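Local coordinates for uncharacterized protein (Borrelia turicatae, PDB 5VJ4) that is of unknown function but is probably a surface lipoprotein of a relapsing fever spirochete, differentially regulated between tick and mammal and possibly lipid-binding, at residues 203-206 with 207-211; 211-214 with 215-218; 283-286 with 287-291; 344-347 with 348-351. All coordinates share one frame; numbering follows the deposited sequence.

The four contacts are local turns of an all-helical protein, brought together where helices 207-214, 263-301 and 345-365 meet. Contacts 1 and 2 share A211, and contact 2 carries on from contact 1 past the end of helix 207-214. Contact 3, on the long helix 263-301, adjoins both: R209 NH2 of contact 1 lies 3.1 Å from D283 O, and Y217 of contact 2 approaches the D283 side chain. Contacts 3 and 4 have centres about 9 Å apart, with V288 packed on G345. Contacts 1 and 4 hold one sulfate ion between them, probably from the crystallisation liquor. Contacts 2 and 4 do not touch; their nearest atoms are about 6 Å apart.

Contact 1 (203-206 with 207-211); sequences GSIG and TDRFA. With SO4 (sulfate ion), chain D; SO4 (sulfate ion), chain F.
G206 stands at the N-cap of helix 207-214, and its carbonyl O accepts the backbone N-H of F210, with F210 N to G206 O at 3.1 Å. A211 N to T207 O continues the pattern one residue on. Before G206 the chain is an irregular loop, so the helix starts abruptly, and the N-H groups of its first turn have no preceding carbonyls to bind. Two sulfate ions use them. This is the familiar anion site at a helix N-terminus, where the helix dipole and the exposed N-H groups would favour negative charge. The sulfate of chain D takes G206 N through O4 at 2.7 Å and R209 N through O3 at 3.2 Å. That of chain F offers O2 both to T207 N (2.7 Å) and to T207 OG1 (2.9 Å). Threonine suits this place because its hydroxyl, set between the backbone N and carbonyl carbon (chi1 55°), adds a second grip on the same oxygen. G206 lacks a side chain, and O2 of the chain F ion comes within 3.3 Å of its CA.

The same turn also carries an apolar contact. I205 CG2 meets R209 CG at 3.7 Å as the two chains cross obliquely, while I205 CD1 reaches toward F210 CB at 4.1 Å. The aliphatic part of R209 thus serves as an apolar neighbour, and its bend at chi2 carries the guanidinium away to D283 O on helix 263-301. F210 turns its buried ring toward F200 and helix 145-171.

Contact 2 (211-214 with 215-218); sequences AQAV and VYYA
Y216 N reaches back to A213 O at the place where helix 207-214 passes into the turn leading to helix 218-222. The backbone here keeps helical angles through 215-217 but bonds three residues back, in the manner of a 3-10 turn. Y216 N to A213 O is weak, at 3.3 Å and 140°; A218 N to V215 O measures 3.2 Å.

Carried beside its backbone N (chi1 -66°), the Y216 ring folds back along the preceding turn, and A213 CA forms a CH-pi contact over its face, 4.0 Å from the centroid. Q212 O lies above the ring, displaced toward the rim. A213 suits this spot because its small CB, 4.2 Å from Y216 CE2, does not push the aromatic off the backbone. R286 of helix 263-301 adds a cation-pi contact to the same ring.

Among polar ends, Q212 and Y216 run side by side, amide and ring planes 27° apart. R209 NH1 ties them together, hydrogen-bonding Q212 OE1 and, weakly, Y216 OH.

V214 CG1 and V215 CG1, 4.4 Å apart, form an apolar pair, and buried V214 and Y217 pack on V193 of helix 176-201. The V215 CG2 methyl is set against the Q212 carbonyl, 3.5 Å from Q212 O.

Contact 3 (283-286 with 287-291); sequences DIYR and GVKIE
R286 O accepts I290 N at 2.8 Å, the last of four successive alpha-helical bonds that join 283-286 to 287-291 within the long helix 263-301. The others are G287 N to D283 O and V288 N to I284 O, with K289 N to Y285 O at 2.9 Å. These four i to i+4 bonds run without a break, as in the interior of a regular helix.

The tight part is the side turned into the protein. G287 is buried, and its missing side chain lets the guanidinium of R209 come up to its CA, with NH1 at 3.7 Å. V288 places CG2 beside its own backbone N, against I284 O at 3.4 Å; branched and compact, it fills the buried side next to I284. Y285, also buried, spends its hydroxyl on E251. R286 stays extended from CG to NE, long enough for NH2 to make a salt bridge with D245 while NE bonds T248, and it makes a cation-pi contact with Y216. Buried D283 similarly answers R220.

The other side is looser. K289 is exposed: its aliphatic chain passes Y285 obliquely, with CD 4.2 Å from CE2, then bends at chi3 and chi4 so that the ammonium end leads away.

Helix 243-256 therefore covers the Y285 and R286 side, Y322 of helix 308-334 packs on I284, Y285 and V288, and F352 of helix 345-365 meets V288 and E291.

Contact 4 (344-347 with 348-351); sequences DGDK and YRNY. With SO4 (sulfate ion), chain G; SO4 (sulfate ion), chain D.
K347 and Y351, one helical turn apart, lie side by side and point the same way. With CG anti to the backbone N (chi1 173°), K347 lays CG over one face of the Y351 ring, toward its rim, a CH-pi contact 4.2 Å from the centroid; the extended chain then runs on to the hydroxyl end. The Y351 ring also meets F318. Y348 presents its edge rather than its face to D344 O, and its hydroxyl bonds E321 of helix 308-334.

The backbone bonds belong to the first turns of helix 345-365. G345 O receives R349 N at 2.9 Å and, more weakly, Y348 N; N350 N to D346 O and Y351 N to K347 O follow at 3.0 Å each. D344 occupies the N-cap but makes no side-chain capping bond. Instead the sulfate of chain G sits at the helix start, its O1 taking G345 N at 3.1 Å, and T343 N also binds it.

Charged side chains add to this: R349 reaches toward the start of helix 207-214, where NH2 donates to O4 of the chain D sulfate at 2.9 Å and 167°; that ion, which G206 N and R209 N also bind, lies at the guanidinium edge, in its plane. D346 OD1 is 4.3 Å from R349 NH1, too far for a salt bridge, though the attraction may still steer the arginine.

Contact 1 (203-206 with 207-211)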
ATOM      1  N   GLY A 203      19.127  12.842  -3.948  1.00 54.72           N
ATOM      2  CA  GLY A 203      19.273  14.064  -3.143  1.00 44.18           C
ATOM      3  C   GLY A 203      18.169  14.420  -2.174  1.00 60.83           C
ATOM      4  O   GLY A 203      18.297  15.436  -1.484  1.00 78.33           O
ATOM      5  N   SER A 204      17.108  13.602  -2.081  1.00 52.27           N
ATOM      6  CA  SER A 204      16.006  13.881  -1.119  1.00 54.37           C
ATOM      7  C   SER A 204      16.440  13.678   0.347  1.00 59.39           C
ATOM      8  O   SER A 204      15.915  14.323   1.242  1.00 63.13           O
ATOM      9  CB  SER A 204      14.774  13.037  -1.390  1.00 47.94           C
ATOM     10  OG  SER A 204      14.601  12.786  -2.756  1.00 85.63           O
ATOM     11  N   ILE A 205      17.379  12.773   0.589  1.00 51.99           N
ATOM     12  CA  ILE A 205      17.998  12.700   1.909  1.00 65.83           C
ATOM     13  C   ILE A 205      19.499  12.761   1.799  1.00 62.57           C
ATOM     14  O   ILE A 205      20.065  12.352   0.779  1.00 68.36           O
ATOM     15  CB  ILE A 205      17.572  11.447   2.705  1.00 51.64           C
ATOM     16  CG1 ILE A 205      17.901  10.173   1.938  1.00 41.65           C
ATOM     17  CG2 ILE A 205      16.090  11.504   3.004  1.00 40.97           C
ATOM     18  CD1 ILE A 205      18.024   8.951   2.811  1.00 42.55           C
ATOM     19  N   GLY A 206      20.126  13.263   2.857  1.00 47.77           N
ATOM     20  CA  GLY A 206      21.577  13.298   2.955  1.00 50.56           C
ATOM     21  C   GLY A 206      22.232  12.070   3.589  1.00 51.66           C
ATOM     22  O   GLY A 206      21.579  11.082   3.857  1.00 58.74           O
ATOM     23  N   THR A 207      23.534  12.152   3.829  1.00 70.46           N
ATOM     24  CA  THR A 207      24.297  11.058   4.404  1.00 66.11           C
ATOM     25  C   THR A 207      23.828  10.670   5.809  1.00 70.33           C
ATOM     26  O   THR A 207      23.712   9.471   6.094  1.00 62.34           O
ATOM     27  CB  THR A 207      25.788  11.399   4.439  1.00 72.86           C
ATOM     28  OG1 THR A 207      25.984  12.647   5.130  1.00 78.34           O
ATOM     29  CG2 THR A 207      26.312  11.503   3.034  1.00 63.81           C
ATOM     30  N   ASP A 208      23.530  11.661   6.660  1.00 61.14           N
ATOM     31  CA  ASP A 208      23.084  11.373   8.030  1.00 55.50           C
ATOM     32  C   ASP A 208      21.815  10.531   8.047  1.00 73.22           C
ATOM     33  O   ASP A 208      21.748   9.522   8.763  1.00 65.65           O
ATOM     34  CB  ASP A 208      22.825  12.641   8.824  1.00 71.26           C
ATOM     35  CG  ASP A 208      23.969  13.599   8.775  1.00 81.98           C
ATOM     36  OD1 ASP A 208      25.061  13.229   9.273  1.00 62.34           O
ATOM     37  OD2 ASP A 208      23.759  14.718   8.249  1.00 79.65           O
ATOM     38  N   ARG A 209      20.823  10.946   7.255  1.00 61.51           N
ATOM     39  CA  ARG A 209      19.601  10.176   7.137  1.00 64.68           C
ATOM     40  C   ARG A 209      19.807   8.792   6.537  1.00 57.00           C
ATOM     41  O   ARG A 209      19.226   7.825   7.029  1.00 66.08           O
ATOM     42  CB  ARG A 209      18.508  10.934   6.382  1.00 66.78           C
ATOM     43  CG  ARG A 209      17.192  10.168   6.253  1.00 69.61           C
ATOM     44  CD  ARG A 209      16.561   9.832   7.591  1.00 61.23           C
ATOM     45  NE  ARG A 209      15.212   9.310   7.415  1.00 77.11           N
ATOM     46  CZ  ARG A 209      14.560   8.602   8.333  1.00 72.70           C
ATOM     47  NH1 ARG A 209      15.121   8.295   9.506  1.00 50.74           N
ATOM     48  NH2 ARG A 209      13.338   8.181   8.062  1.00 72.13           N
ATOM     49  N   PHE A 210      20.618   8.690   5.490  1.00 51.12           N
ATOM     50  CA  PHE A 210      20.829   7.395   4.863  1.00 45.59           C
ATOM     51  C   PHE A 210      21.364   6.403   5.896  1.00 49.37           C
ATOM     52  O   PHE A 210      20.858   5.288   6.025  1.00 49.55           O
ATOM     53  CB  PHE A 210      21.753   7.463   3.638  1.00 36.27           C
ATOM     54  CG  PHE A 210      22.129   6.112   3.135  1.00 37.28           C
ATOM     55  CD1 PHE A 210      23.140   5.368   3.768  1.00 33.84           C
ATOM     56  CD2 PHE A 210      21.441   5.535   2.051  1.00 38.91           C
ATOM     57  CE1 PHE A 210      23.458   4.084   3.319  1.00 49.75           C
ATOM     58  CE2 PHE A 210      21.761   4.236   1.598  1.00 43.63           C
ATOM     59  CZ  PHE A 210      22.772   3.509   2.234  1.00 47.42           C
ATOM     60  N   ALA A 211      22.387   6.807   6.639  1.00 54.91           N
ATOM     61  CA  ALA A 211      22.985   5.886   7.617  1.00 59.12           C
ATOM     62  C   ALA A 211      22.054   5.608   8.778  1.00 52.65           C
ATOM     63  O   ALA A 211      22.059   4.513   9.314  1.00 62.13           O
ATOM     64  CB  ALA A 211      24.312   6.415   8.118  1.00 54.61           C
TER
HETATM   65  S   SO4 D 502      19.791  14.552   6.151  1.00 63.47           S
HETATM   66  O1  SO4 D 502      19.832  16.040   5.978  1.00 71.39           O
HETATM   67  O2  SO4 D 502      19.350  14.251   7.538  1.00 84.13           O
HETATM   68  O3  SO4 D 502      21.098  13.857   6.004  1.00 67.68           O
HETATM   69  O4  SO4 D 502      18.864  14.042   5.105  1.00 89.30           O
HETATM   70  S   SO4 F 504      24.908  15.475   2.827  0.95108.06           S
HETATM   71  O1  SO4 F 504      24.921  16.928   3.090  0.95 87.88           O
HETATM   72  O2  SO4 F 504      24.331  14.764   3.991  0.95126.81           O
HETATM   73  O3  SO4 F 504      26.271  14.910   2.701  0.95 79.21           O
HETATM   74  O4  SO4 F 504      24.107  15.326   1.581  0.95 72.69           O

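Contact 2 (211-214 with 215-218)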
ATOM      1  N   ALA A 211      22.387   6.807   6.639  1.00 54.91           N
ATOM      2  CA  ALA A 211      22.985   5.886   7.617  1.00 59.12           C
ATOM      3  C   ALA A 211      22.054   5.608   8.778  1.00 52.65           C
ATOM      4  O   ALA A 211      22.059   4.513   9.314  1.00 62.13           O
ATOM      5  CB  ALA A 211      24.312   6.415   8.118  1.00 54.61           C
ATOM      6  N   GLN A 212      21.250   6.607   9.138  1.00 60.17           N
ATOM      7  CA  GLN A 212      20.299   6.533  10.253  1.00 51.97           C
ATOM      8  C   GLN A 212      19.209   5.541   9.937  1.00 61.94           C
ATOM      9  O   GLN A 212      18.860   4.728  10.791  1.00 69.64           O
ATOM     10  CB  GLN A 212      19.666   7.911  10.457  1.00 58.29           C
ATOM     11  CG  GLN A 212      18.965   8.168  11.769  1.00 67.40           C
ATOM     12  CD  GLN A 212      18.406   9.580  11.822  1.00 82.43           C
ATOM     13  OE1 GLN A 212      17.384   9.895  11.178  1.00 92.73           O
ATOM     14  NE2 GLN A 212      19.075  10.450  12.594  1.00 78.54           N
ATOM     15  N   ALA A 213      18.723   5.610   8.690  1.00 46.16           N
ATOM     16  CA  ALA A 213      17.550   4.899   8.239  1.00 48.53           C
ATOM     17  C   ALA A 213      17.815   3.484   7.787  1.00 54.97           C
ATOM     18  O   ALA A 213      16.960   2.597   7.907  1.00 56.82           O
ATOM     19  CB  ALA A 213      16.879   5.673   7.120  1.00 43.02           C
ATOM     20  N   VAL A 214      18.997   3.270   7.246  1.00 52.67           N
ATOM     21  CA  VAL A 214      19.296   1.987   6.657  1.00 53.76           C
ATOM     22  C   VAL A 214      19.491   0.906   7.736  1.00 56.87           C
ATOM     23  O   VAL A 214      19.239  -0.265   7.491  1.00 56.54           O
ATOM     24  CB  VAL A 214      20.478   2.123   5.670  1.00 61.60           C
ATOM     25  CG1 VAL A 214      21.837   2.045   6.364  1.00 72.10           C
ATOM     26  CG2 VAL A 214      20.363   1.103   4.579  1.00 62.87           C
ATOM     27  N   VAL A 215      19.925   1.293   8.932  1.00 60.38           N
ATOM     28  CA  VAL A 215      20.139   0.293   9.979  1.00 68.51           C
ATOM     29  C   VAL A 215      18.851  -0.129  10.681  1.00 64.85           C
ATOM     30  O   VAL A 215      18.860  -1.110  11.408  1.00 70.47           O
ATOM     31  CB  VAL A 215      21.197   0.684  11.027  1.00 58.47           C
ATOM     32  CG1 VAL A 215      22.605   0.644  10.425  1.00 84.71           C
ATOM     33  CG2 VAL A 215      20.852   2.015  11.657  1.00 50.71           C
ATOM     34  N   TYR A 216      17.760   0.601  10.458  1.00 44.96           N
ATOM     35  CA  TYR A 216      16.453   0.179  10.916  1.00 37.32           C
ATOM     36  C   TYR A 216      16.137  -1.263  10.509  1.00 54.47           C
ATOM     37  O   TYR A 216      15.278  -1.910  11.130  1.00 71.02           O
ATOM     38  CB  TYR A 216      15.331   1.091  10.390  1.00 37.02           C
ATOM     39  CG  TYR A 216      15.320   2.528  10.887  1.00 49.19           C
ATOM     40  CD1 TYR A 216      15.860   2.884  12.128  1.00 44.24           C
ATOM     41  CD2 TYR A 216      14.722   3.535  10.129  1.00 51.73           C
ATOM     42  CE1 TYR A 216      15.810   4.194  12.582  1.00 46.96           C
ATOM     43  CE2 TYR A 216      14.684   4.859  10.572  1.00 49.97           C
ATOM     44  CZ  TYR A 216      15.239   5.180  11.786  1.00 48.20           C
ATOM     45  OH  TYR A 216      15.218   6.474  12.213  1.00 62.30           O
ATOM     46  N   TYR A 217      16.822  -1.760   9.475  1.00 47.93           N
ATOM     47  CA  TYR A 217      16.432  -3.025   8.853  1.00 49.39           C
ATOM     48  C   TYR A 217      17.196  -4.214   9.419  1.00 48.78           C
ATOM     49  O   TYR A 217      16.767  -5.349   9.261  1.00 58.29           O
ATOM     50  CB  TYR A 217      16.479  -2.933   7.299  1.00 49.12           C
ATOM     51  CG  TYR A 217      15.260  -2.200   6.742  1.00 49.27           C
ATOM     52  CD1 TYR A 217      15.271  -0.817   6.588  1.00 45.26           C
ATOM     53  CD2 TYR A 217      14.073  -2.883   6.424  1.00 47.72           C
ATOM     54  CE1 TYR A 217      14.147  -0.130   6.123  1.00 46.20           C
ATOM     55  CE2 TYR A 217      12.934  -2.201   5.970  1.00 47.73           C
ATOM     56  CZ  TYR A 217      12.975  -0.822   5.823  1.00 54.19           C
ATOM     57  OH  TYR A 217      11.867  -0.126   5.364  1.00 55.62           O
ATOM     58  N   ALA A 218      18.320  -3.954  10.087  1.00 52.45           N
ATOM     59  CA  ALA A 218      19.130  -5.027  10.659  1.00 49.85           C
ATOM     60  C   ALA A 218      18.329  -5.904  11.646  1.00 68.89           C
ATOM     61  O   ALA A 218      18.238  -7.127  11.423  1.00 63.84           O
ATOM     62  CB  ALA A 218      20.382  -4.474  11.276  1.00 48.49           C
TER

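Contact 3 (283-286 with 287-291)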
ATOM      1  N   ASP A 283       9.688   3.874   9.851  1.00 66.63           N
ATOM      2  CA  ASP A 283      10.885   4.622   9.480  1.00 51.18           C
ATOM      3  C   ASP A 283      10.511   6.101   9.339  1.00 57.81           C
ATOM      4  O   ASP A 283      11.163   6.973   9.939  1.00 55.13           O
ATOM      5  CB  ASP A 283      11.490   4.120   8.158  1.00 65.27           C
ATOM      6  CG  ASP A 283      11.867   2.633   8.173  1.00 85.66           C
ATOM      7  OD1 ASP A 283      12.123   2.046   9.271  1.00 72.36           O
ATOM      8  OD2 ASP A 283      11.924   2.066   7.042  1.00 61.79           O
ATOM      9  N   ILE A 284       9.439   6.389   8.592  1.00 39.04           N
ATOM     10  CA  ILE A 284       9.106   7.776   8.341  1.00 41.69           C
ATOM     11  C   ILE A 284       8.846   8.491   9.659  1.00 49.23           C
ATOM     12  O   ILE A 284       9.399   9.553   9.896  1.00 58.14           O
ATOM     13  CB  ILE A 284       7.901   7.886   7.424  1.00 39.95           C
ATOM     14  CG1 ILE A 284       8.321   7.580   5.989  1.00 48.68           C
ATOM     15  CG2 ILE A 284       7.279   9.265   7.542  1.00 38.57           C
ATOM     16  CD1 ILE A 284       7.259   6.890   5.142  1.00 51.54           C
ATOM     17  N   TYR A 285       8.027   7.873  10.512  1.00 56.32           N
ATOM     18  CA  TYR A 285       7.675   8.445  11.784  1.00 58.67           C
ATOM     19  C   TYR A 285       8.927   8.764  12.593  1.00 58.32           C
ATOM     20  O   TYR A 285       9.021   9.810  13.227  1.00 58.08           O
ATOM     21  CB  TYR A 285       6.807   7.485  12.579  1.00 55.64           C
ATOM     22  CG  TYR A 285       6.528   7.982  13.977  1.00 54.25           C
ATOM     23  CD1 TYR A 285       5.587   8.986  14.201  1.00 48.09           C
ATOM     24  CD2 TYR A 285       7.237   7.478  15.067  1.00 53.65           C
ATOM     25  CE1 TYR A 285       5.342   9.466  15.473  1.00 46.51           C
ATOM     26  CE2 TYR A 285       7.021   7.956  16.336  1.00 49.16           C
ATOM     27  CZ  TYR A 285       6.066   8.943  16.531  1.00 56.14           C
ATOM     28  OH  TYR A 285       5.825   9.398  17.794  1.00 49.70           O
ATOM     29  N   ARG A 286       9.874   7.847  12.581  1.00 44.97           N
ATOM     30  CA  ARG A 286      11.083   8.015  13.356  1.00 47.80           C
ATOM     31  C   ARG A 286      11.891   9.204  12.906  1.00 57.21           C
ATOM     32  O   ARG A 286      12.478   9.885  13.741  1.00 63.84           O
ATOM     33  CB  ARG A 286      11.956   6.786  13.278  1.00 37.18           C
ATOM     34  CG  ARG A 286      11.404   5.610  14.011  1.00 34.12           C
ATOM     35  CD  ARG A 286      12.380   4.477  13.905  1.00 51.91           C
ATOM     36  NE  ARG A 286      11.889   3.332  14.633  1.00 39.63           N
ATOM     37  CZ  ARG A 286      12.175   2.068  14.348  1.00 57.61           C
ATOM     38  NH1 ARG A 286      12.929   1.754  13.298  1.00 65.09           N
ATOM     39  NH2 ARG A 286      11.650   1.104  15.094  1.00 48.13           N
ATOM     40  N   GLY A 287      11.924   9.434  11.595  1.00 47.30           N
ATOM     41  CA  GLY A 287      12.614  10.580  11.030  1.00 51.38           C
ATOM     42  C   GLY A 287      12.003  11.867  11.542  1.00 57.58           C
ATOM     43  O   GLY A 287      12.714  12.783  11.966  1.00 67.99           O
ATOM     44  N   VAL A 288      10.678  11.927  11.538  1.00 45.54           N
ATOM     45  CA  VAL A 288      10.004  13.132  11.978  1.00 48.37           C
ATOM     46  C   VAL A 288      10.250  13.357  13.455  1.00 55.23           C
ATOM     47  O   VAL A 288      10.505  14.471  13.882  1.00 52.90           O
ATOM     48  CB  VAL A 288       8.510  13.063  11.744  1.00 49.12           C
ATOM     49  CG1 VAL A 288       7.894  14.381  12.166  1.00 43.69           C
ATOM     50  CG2 VAL A 288       8.228  12.761  10.279  1.00 46.23           C
ATOM     51  N   LYS A 289      10.180  12.279  14.221  1.00 67.07           N
ATOM     52  CA  LYS A 289      10.356  12.361  15.639  1.00 57.28           C
ATOM     53  C   LYS A 289      11.762  12.839  15.912  1.00 63.71           C
ATOM     54  O   LYS A 289      11.932  13.725  16.733  1.00 66.55           O
ATOM     55  CB  LYS A 289      10.112  11.012  16.276  1.00 73.67           C
ATOM     56  CG  LYS A 289      10.807  10.823  17.617  1.00119.22           C
ATOM     57  CD  LYS A 289      10.393   9.522  18.300  1.00126.33           C
ATOM     58  CE  LYS A 289      10.153   9.740  19.795  1.00106.10           C
ATOM     59  NZ  LYS A 289      11.142   9.095  20.694  1.00104.52           N
ATOM     60  N   ILE A 290      12.756  12.279  15.220  1.00 73.62           N
ATOM     61  CA  ILE A 290      14.149  12.669  15.485  1.00 63.58           C
ATOM     62  C   ILE A 290      14.405  14.111  15.106  1.00 68.95           C
ATOM     63  O   ILE A 290      15.035  14.827  15.865  1.00 79.02           O
ATOM     64  CB  ILE A 290      15.173  11.713  14.886  1.00 55.93           C
ATOM     65  CG1 ILE A 290      15.084  10.402  15.670  1.00133.40           C
ATOM     66  CG2 ILE A 290      16.566  12.213  15.130  1.00 63.02           C
ATOM     67  CD1 ILE A 290      15.886   9.234  15.134  1.00153.37           C
ATOM     68  N   GLU A 291      13.863  14.548  13.981  1.00 60.36           N
ATOM     69  CA  GLU A 291      14.072  15.922  13.563  1.00 58.66           C
ATOM     70  C   GLU A 291      13.410  16.919  14.469  1.00 61.51           C
ATOM     71  O   GLU A 291      13.966  17.977  14.728  1.00 81.88           O
ATOM     72  CB  GLU A 291      13.666  16.170  12.103  1.00 59.85           C
ATOM     73  CG  GLU A 291      14.658  15.573  11.118  1.00 58.54           C
ATOM     74  CD  GLU A 291      16.104  15.819  11.521  1.00 84.30           C
ATOM     75  OE1 GLU A 291      16.414  16.966  11.923  1.00107.68           O
ATOM     76  OE2 GLU A 291      16.918  14.863  11.444  1.00 70.10           O
TER

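Contact 4 (344-347 with 348-351)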
ATOM      1  N   ASP A 344       1.992  12.015   5.566  1.00 63.28           N
ATOM      2  CA  ASP A 344       2.751  13.118   4.957  1.00 77.77           C
ATOM      3  C   ASP A 344       4.012  13.447   5.779  1.00 77.81           C
ATOM      4  O   ASP A 344       4.321  14.608   6.061  1.00 80.54           O
ATOM      5  CB  ASP A 344       1.859  14.355   4.747  1.00 76.91           C
ATOM      6  CG  ASP A 344       2.006  14.964   3.353  1.00 90.12           C
ATOM      7  OD1 ASP A 344       2.697  14.375   2.481  1.00104.87           O
ATOM      8  OD2 ASP A 344       1.412  16.042   3.132  1.00107.61           O
ATOM      9  N   GLY A 345       4.737  12.401   6.150  1.00 73.15           N
ATOM     10  CA  GLY A 345       5.796  12.515   7.140  1.00 67.98           C
ATOM     11  C   GLY A 345       7.059  13.176   6.622  1.00 73.83           C
ATOM     12  O   GLY A 345       7.717  13.893   7.364  1.00 81.25           O
ATOM     13  N   ASP A 346       7.403  12.927   5.360  1.00 72.35           N
ATOM     14  CA  ASP A 346       8.575  13.547   4.758  1.00 75.89           C
ATOM     15  C   ASP A 346       8.469  15.081   4.778  1.00 78.05           C
ATOM     16  O   ASP A 346       9.388  15.772   5.242  1.00 73.93           O
ATOM     17  CB  ASP A 346       8.816  13.012   3.339  1.00 71.89           C
ATOM     18  CG  ASP A 346      10.223  13.282   2.844  1.00101.78           C
ATOM     19  OD1 ASP A 346      11.132  13.614   3.653  1.00146.73           O
ATOM     20  OD2 ASP A 346      10.429  13.156   1.626  1.00112.21           O
ATOM     21  N   LYS A 347       7.326  15.597   4.324  1.00 72.38           N
ATOM     22  CA  LYS A 347       7.028  17.036   4.354  1.00 59.86           C
ATOM     23  C   LYS A 347       7.285  17.618   5.752  1.00 74.17           C
ATOM     24  O   LYS A 347       7.838  18.702   5.891  1.00 89.06           O
ATOM     25  CB  LYS A 347       5.576  17.271   3.920  1.00 55.69           C
ATOM     26  CG  LYS A 347       5.022  18.683   4.040  1.00 84.92           C
ATOM     27  CD  LYS A 347       3.553  18.712   3.608  1.00108.70           C
ATOM     28  CE  LYS A 347       3.033  20.118   3.338  1.00128.12           C
ATOM     29  NZ  LYS A 347       1.849  20.138   2.428  1.00120.82           N
ATOM     30  N   TYR A 348       6.914  16.868   6.777  1.00 57.74           N
ATOM     31  CA  TYR A 348       7.043  17.347   8.129  1.00 58.07           C
ATOM     32  C   TYR A 348       8.454  17.201   8.671  1.00 61.24           C
ATOM     33  O   TYR A 348       8.869  17.987   9.534  1.00 68.80           O
ATOM     34  CB  TYR A 348       5.940  16.739   9.035  1.00 57.70           C
ATOM     35  CG  TYR A 348       4.599  17.453   8.834  1.00 61.75           C
ATOM     36  CD1 TYR A 348       3.824  17.241   7.680  1.00 83.28           C
ATOM     37  CD2 TYR A 348       4.143  18.409   9.758  1.00 66.94           C
ATOM     38  CE1 TYR A 348       2.631  17.934   7.472  1.00 93.83           C
ATOM     39  CE2 TYR A 348       2.943  19.099   9.569  1.00 73.00           C
ATOM     40  CZ  TYR A 348       2.192  18.857   8.431  1.00 85.88           C
ATOM     41  OH  TYR A 348       1.012  19.527   8.248  1.00115.01           O
ATOM     42  N   ARG A 349       9.198  16.223   8.158  1.00 58.10           N
ATOM     43  CA  ARG A 349      10.621  16.094   8.497  1.00 53.15           C
ATOM     44  C   ARG A 349      11.375  17.334   8.014  1.00 64.00           C
ATOM     45  O   ARG A 349      12.156  17.929   8.765  1.00 67.79           O
ATOM     46  CB  ARG A 349      11.218  14.849   7.875  1.00 54.93           C
ATOM     47  CG  ARG A 349      12.642  14.576   8.303  1.00 53.65           C
ATOM     48  CD  ARG A 349      13.201  13.301   7.687  1.00 62.92           C
ATOM     49  NE  ARG A 349      14.658  13.318   7.766  1.00 77.60           N
ATOM     50  CZ  ARG A 349      15.470  13.626   6.756  1.00 65.72           C
ATOM     51  NH1 ARG A 349      15.015  13.944   5.533  1.00 57.88           N
ATOM     52  NH2 ARG A 349      16.756  13.616   6.984  1.00 60.46           N
ATOM     53  N   ASN A 350      11.093  17.732   6.778  1.00 66.92           N
ATOM     54  CA  ASN A 350      11.675  18.929   6.200  1.00 67.60           C
ATOM     55  C   ASN A 350      11.285  20.181   6.960  1.00 71.18           C
ATOM     56  O   ASN A 350      12.155  21.001   7.279  1.00 80.37           O
ATOM     57  CB  ASN A 350      11.338  19.029   4.710  1.00 59.73           C
ATOM     58  CG  ASN A 350      12.066  17.968   3.868  1.00 57.17           C
ATOM     59  OD1 ASN A 350      12.948  17.255   4.343  1.00 66.34           O
ATOM     60  ND2 ASN A 350      11.681  17.859   2.610  1.00 79.15           N
ATOM     61  N   TYR A 351      10.005  20.307   7.297  1.00 62.28           N
ATOM     62  CA  TYR A 351       9.557  21.430   8.126  1.00 59.67           C
ATOM     63  C   TYR A 351      10.381  21.541   9.407  1.00 62.47           C
ATOM     64  O   TYR A 351      10.861  22.626   9.736  1.00 72.13           O
ATOM     65  CB  TYR A 351       8.062  21.362   8.401  1.00 51.75           C
ATOM     66  CG  TYR A 351       7.185  21.736   7.213  1.00 82.20           C
ATOM     67  CD1 TYR A 351       7.713  21.878   5.918  1.00 94.03           C
ATOM     68  CD2 TYR A 351       5.811  21.919   7.381  1.00104.58           C
ATOM     69  CE1 TYR A 351       6.895  22.205   4.841  1.00138.89           C
ATOM     70  CE2 TYR A 351       4.982  22.249   6.309  1.00109.54           C
ATOM     71  CZ  TYR A 351       5.525  22.390   5.043  1.00127.49           C
ATOM     72  OH  TYR A 351       4.707  22.723   3.986  1.00134.77           O
TER
HETATM   73  S   SO4 G 505       3.747   9.509   3.655  1.00164.55           S
HETATM   74  O1  SO4 G 505       4.918  10.435   3.752  1.00114.51           O
HETATM   75  O2  SO4 G 505       3.394   9.138   5.070  1.00 89.49           O
HETATM   76  O3  SO4 G 505       4.043   8.258   2.881  1.00 94.25           O
HETATM   77  O4  SO4 G 505       2.676  10.230   2.897  1.00 95.72           O
HETATM   78  S   SO4 D 502      19.791  14.552   6.151  1.00 63.47           S
HETATM   79  O1  SO4 D 502      19.832  16.040   5.978  1.00 71.39           O
HETATM   80  O2  SO4 D 502      19.350  14.251   7.538  1.00 84.13           O
HETATM   81  O3  SO4 D 502      21.098  13.857   6.004  1.00 67.68           O
HETATM   82  O4  SO4 D 502      18.864  14.042   5.105  1.00 89.30           O